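Local coordinates for thermostable monoacylglycerol lipase (Bacillus, PDB 4LHE), which hydrolyses monoacylglycerols to glycerol and free fatty acids, probably through the serine-nucleophile chemistry of the alpha/beta hydrolase family, at residues Asp231-Gln234 with Pro235-Ile238; His34-Arg37 with Pro38-Glu41. All coordinates share one frame; numbering follows the deposited sequence.

Interaction 1 of 2, residues Asp231-Gln234 with Pro235-Ile238; sequences DYDQ and PMII
Q234 and I238 run side by side on the first turn of a helix, their side chains pointing the same way. CB of Q234 sits beside the peptide link to P235, as its bonding requires. With CG set anti to the backbone N (chi1 -177°), the chain leads off extended, and CG comes to 3.9 Å from CD1 of I238, a methyl-to-methylene contact between neighbouring turns. At the tip, the amide's NE2 gives its hydrogen bond to the carbonyl of T229, tying the side chain back to the loop it came from, and the side chain also packs on P38. The backbone beneath is regular. N of I237 bonds to O of D233 at 3.0 Å and N of I238 to O of Q234 at 3.0 Å, while P235, which has no N-H to give, occupies the first turn, where none is needed. D233 is the N-cap residue, yet its side chain makes no capping bond; OD2 instead accepts from S224 OG and N223 N. A type I turn from D231 to Q234 leads into this start. Helix 234-247 thus begins between two neighbours: Q234, I237 and I238 touch helix 37-45, and M236 and I237 lean on strand 216-221.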
loop_
_atom_site.group_PDB
_atom_site.type_symbol
_atom_site.label_atom_id
_atom_site.label_comp_id
_atom_site.label_asym_id
_atom_site.label_seq_id
_atom_site.Cartn_x
_atom_site.Cartn_y
_atom_site.Cartn_z
ATOM N N ASP A 231 7.484 -2.671 -11.363
ATOM C CA ASP A 231 8.468 -3.639 -11.867
ATOM C C ASP A 231 7.956 -4.403 -13.092
ATOM O O ASP A 231 6.889 -4.082 -13.638
ATOM C CB ASP A 231 8.859 -4.617 -10.751
ATOM C CG ASP A 231 10.346 -4.923 -10.725
ATOM O OD1 ASP A 231 11.030 -4.726 -11.760
ATOM O OD2 ASP A 231 10.843 -5.334 -9.649
ATOM N N TYR A 232 8.698 -5.422 -13.517
ATOM C CA TYR A 232 8.340 -6.165 -14.733
ATOM C C TYR A 232 6.976 -6.870 -14.669
ATOM O O TYR A 232 6.333 -7.080 -15.697
ATOM C CB TYR A 232 9.440 -7.175 -15.099
ATOM C CG TYR A 232 10.730 -6.556 -15.593
ATOM C CD1 TYR A 232 10.762 -5.788 -16.757
ATOM C CD2 TYR A 232 11.925 -6.764 -14.912
ATOM C CE1 TYR A 232 11.948 -5.231 -17.212
ATOM C CE2 TYR A 232 13.103 -6.207 -15.351
ATOM C CZ TYR A 232 13.112 -5.448 -16.502
ATOM O OH TYR A 232 14.303 -4.907 -16.939
ATOM N N ASP A 233 6.527 -7.226 -13.473
ATOM C CA ASP A 233 5.233 -7.883 -13.356
ATOM C C ASP A 233 4.055 -6.901 -13.298
ATOM O O ASP A 233 2.932 -7.322 -13.047
ATOM C CB ASP A 233 5.199 -8.848 -12.164
ATOM C CG ASP A 233 6.086 -10.076 -12.377
ATOM O OD1 ASP A 233 5.921 -10.753 -13.413
ATOM O OD2 ASP A 233 6.948 -10.356 -11.513
ATOM N N GLN A 234 4.312 -5.610 -13.536
ATOM C CA GLN A 234 3.233 -4.600 -13.581
ATOM C C GLN A 234 2.003 -4.981 -14.439
ATOM O O GLN A 234 0.882 -4.923 -13.954
ATOM C CB GLN A 234 3.776 -3.226 -14.002
ATOM C CG GLN A 234 2.737 -2.116 -14.005
ATOM C CD GLN A 234 3.247 -0.862 -14.671
ATOM O OE1 GLN A 234 3.130 -0.700 -15.887
ATOM N NE2 GLN A 234 3.817 0.045 -13.877
ATOM N N PRO A 235 2.202 -5.383 -15.707
ATOM C CA PRO A 235 1.006 -5.711 -16.500
ATOM C C PRO A 235 0.227 -6.912 -15.941
ATOM O O PRO A 235 -1.011 -6.937 -16.001
ATOM C CB PRO A 235 1.583 -6.049 -17.881
ATOM C CG PRO A 235 2.970 -5.452 -17.889
ATOM C CD PRO A 235 3.445 -5.558 -16.487
ATOM N N MET A 236 0.937 -7.891 -15.388
ATOM C CA MET A 236 0.290 -9.031 -14.755
ATOM C C MET A 236 -0.552 -8.602 -13.529
ATOM O O MET A 236 -1.695 -9.039 -13.355
ATOM C CB MET A 236 1.341 -10.084 -14.381
ATOM C CG MET A 236 0.795 -11.211 -13.533
ATOM S SD MET A 236 1.945 -12.572 -13.248
ATOM C CE MET A 236 0.791 -13.782 -12.581
ATOM N N ILE A 237 -0.004 -7.726 -12.699
ATOM C CA ILE A 237 -0.776 -7.179 -11.580
ATOM C C ILE A 237 -2.043 -6.467 -12.034
ATOM O O ILE A 237 -3.111 -6.633 -11.437
ATOM C CB ILE A 237 0.062 -6.188 -10.750
ATOM C CG1 ILE A 237 1.285 -6.895 -10.154
ATOM C CG2 ILE A 237 -0.792 -5.562 -9.636
ATOM C CD1 ILE A 237 2.270 -5.915 -9.443
ATOM N N ILE A 238 -1.923 -5.661 -13.086
ATOM C CA ILE A 238 -3.060 -4.919 -13.598
ATOM C C ILE A 238 -4.143 -5.852 -14.175
ATOM O O ILE A 238 -5.328 -5.696 -13.873
ATOM C CB ILE A 238 -2.610 -3.858 -14.637
ATOM C CG1 ILE A 238 -1.949 -2.658 -13.928
ATOM C CG2 ILE A 238 -3.794 -3.402 -15.482
ATOM C CD1 ILE A 238 -1.100 -1.741 -14.846
#

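Interaction 2 of 2, residues His34-Arg37 with Pro38-Glu41; sequences HSMR and PLAE
P38, second residue of helix 37-45, sets its ring CD 3.6 Å from O of H34, and the proline has no N-H to offer that carbonyl. L39 follows on the buried side, where its CD2 meets the CE methyl of M36 at 4.2 Å; bends at chi2 and chi3 fold the methionine chain to place that methyl. A40 gives its N-H to O of M36 at 3.1 Å, the donor lying in the carbonyl plane, and its small CB packs inward on strands 21-26 and 49-52. E41 bonds through N to O of R37 at 2.9 Å. Its carboxylate then reaches back over the arginine's aliphatic part, OE2 standing 3.1 Å from CD of R37, with the two charged planes 63° apart. NE of R37 stays 4.5 Å from OE2, too far for a salt bridge, while NH2 bonds to the carbonyls of E12 and G10. With an alanine in place of R37, those two carbonyls would probably lose their donor and the E41 carboxylate its nearby positive charge. M36, L39 and A40 all touch L25, and L39 also meets helix 234-247: a helix with proline in its first turn, following strand 21-26 and packed on the central sheet of an alpha/beta hydrolase.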
loop_
_atom_site.group_PDB
_atom_site.type_symbol
_atom_site.label_atom_id
_atom_site.label_comp_id
_atom_site.label_asym_id
_atom_site.label_seq_id
_atom_site.Cartn_x
_atom_site.Cartn_y
_atom_site.Cartn_z
ATOM N N HIS A 34 3.301 7.968 -7.018
ATOM C CA HIS A 34 3.979 7.530 -8.251
ATOM C C HIS A 34 3.989 5.999 -8.413
ATOM O O HIS A 34 3.714 5.476 -9.498
ATOM C CB HIS A 34 5.401 8.115 -8.312
ATOM C CG HIS A 34 6.180 7.715 -9.531
ATOM N ND1 HIS A 34 5.884 8.183 -10.796
ATOM C CD2 HIS A 34 7.250 6.901 -9.671
ATOM C CE1 HIS A 34 6.748 7.678 -11.661
ATOM N NE2 HIS A 34 7.582 6.891 -11.008
ATOM N N SER A 35 4.294 5.279 -7.334
ATOM C CA SER A 35 4.354 3.819 -7.385
ATOM C C SER A 35 3.007 3.167 -7.757
ATOM O O SER A 35 2.969 2.041 -8.295
ATOM C CB SER A 35 4.848 3.273 -6.043
ATOM O OG SER A 35 3.848 3.445 -5.045
ATOM N N MET A 36 1.901 3.861 -7.493
ATOM C CA MET A 36 0.577 3.289 -7.778
ATOM C C MET A 36 -0.105 3.853 -9.023
ATOM O O MET A 36 -1.107 3.313 -9.456
ATOM C CB MET A 36 -0.376 3.443 -6.577
ATOM C CG MET A 36 0.113 2.811 -5.278
ATOM S SD MET A 36 0.348 1.028 -5.381
ATOM C CE MET A 36 -1.340 0.430 -5.229
ATOM N N ARG A 37 0.430 4.920 -9.603
ATOM C CA ARG A 37 -0.221 5.579 -10.739
ATOM C C ARG A 37 -0.459 4.716 -11.997
ATOM O O ARG A 37 -1.478 4.893 -12.678
ATOM C CB ARG A 37 0.534 6.873 -11.118
ATOM C CG ARG A 37 -0.160 7.684 -12.225
ATOM C CD ARG A 37 0.566 8.996 -12.534
ATOM N NE ARG A 37 1.059 9.613 -11.313
ATOM C CZ ARG A 37 0.399 10.509 -10.586
ATOM N NH1 ARG A 37 -0.798 10.929 -10.973
ATOM N NH2 ARG A 37 0.953 10.983 -9.462
ATOM N N PRO A 38 0.469 3.801 -12.330
ATOM C CA PRO A 38 0.135 3.058 -13.556
ATOM C C PRO A 38 -1.062 2.141 -13.364
ATOM O O PRO A 38 -1.830 1.939 -14.305
ATOM C CB PRO A 38 1.393 2.233 -13.827
ATOM C CG PRO A 38 2.489 3.058 -13.263
ATOM C CD PRO A 38 1.899 3.698 -12.004
ATOM N N LEU A 39 -1.219 1.588 -12.165
ATOM C CA LEU A 39 -2.419 0.828 -11.847
ATOM C C LEU A 39 -3.658 1.720 -11.906
ATOM O O LEU A 39 -4.648 1.379 -12.563
ATOM C CB LEU A 39 -2.304 0.182 -10.445
ATOM C CG LEU A 39 -1.560 -1.144 -10.331
ATOM C CD1 LEU A 39 -0.140 -1.028 -10.802
ATOM C CD2 LEU A 39 -1.582 -1.639 -8.876
ATOM N N ALA A 40 -3.603 2.859 -11.215
ATOM C CA ALA A 40 -4.748 3.766 -11.139
ATOM C C ALA A 40 -5.227 4.190 -12.533
ATOM O O ALA A 40 -6.441 4.185 -12.819
ATOM C CB ALA A 40 -4.379 4.979 -10.319
ATOM N N GLU A 41 -4.277 4.544 -13.396
ATOM C CA GLU A 41 -4.595 4.945 -14.762
ATOM C C GLU A 41 -5.221 3.824 -15.590
ATOM O O GLU A 41 -6.230 4.049 -16.269
ATOM C CB GLU A 41 -3.375 5.573 -15.465
ATOM C CG GLU A 41 -2.971 6.934 -14.856
ATOM C CD GLU A 41 -1.742 7.558 -15.513
ATOM O OE1 GLU A 41 -1.262 7.023 -16.536
ATOM O OE2 GLU A 41 -1.260 8.606 -15.015
#

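How the interactions relate
From the N terminus, the chain leaves strand 21-26, and interaction 2 closes the short passage from the following loop into helix 37-45. Much later, after strand 216-221, interaction 1 does the same at the start of helix 234-247, the last in the chain. The two are in series, neither nested nor crossed, yet their centres lie only 11 Å apart. They meet directly: CG1 of I238 is 3.9 Å from CG of L39, and CD1 of I238 is 3.8 Å from O of P38. T229, already bonded to Q234, also bonds the carbonyl of S35 through its hydroxyl. The helix starts thereby pack together, linking early and late parts of the fold.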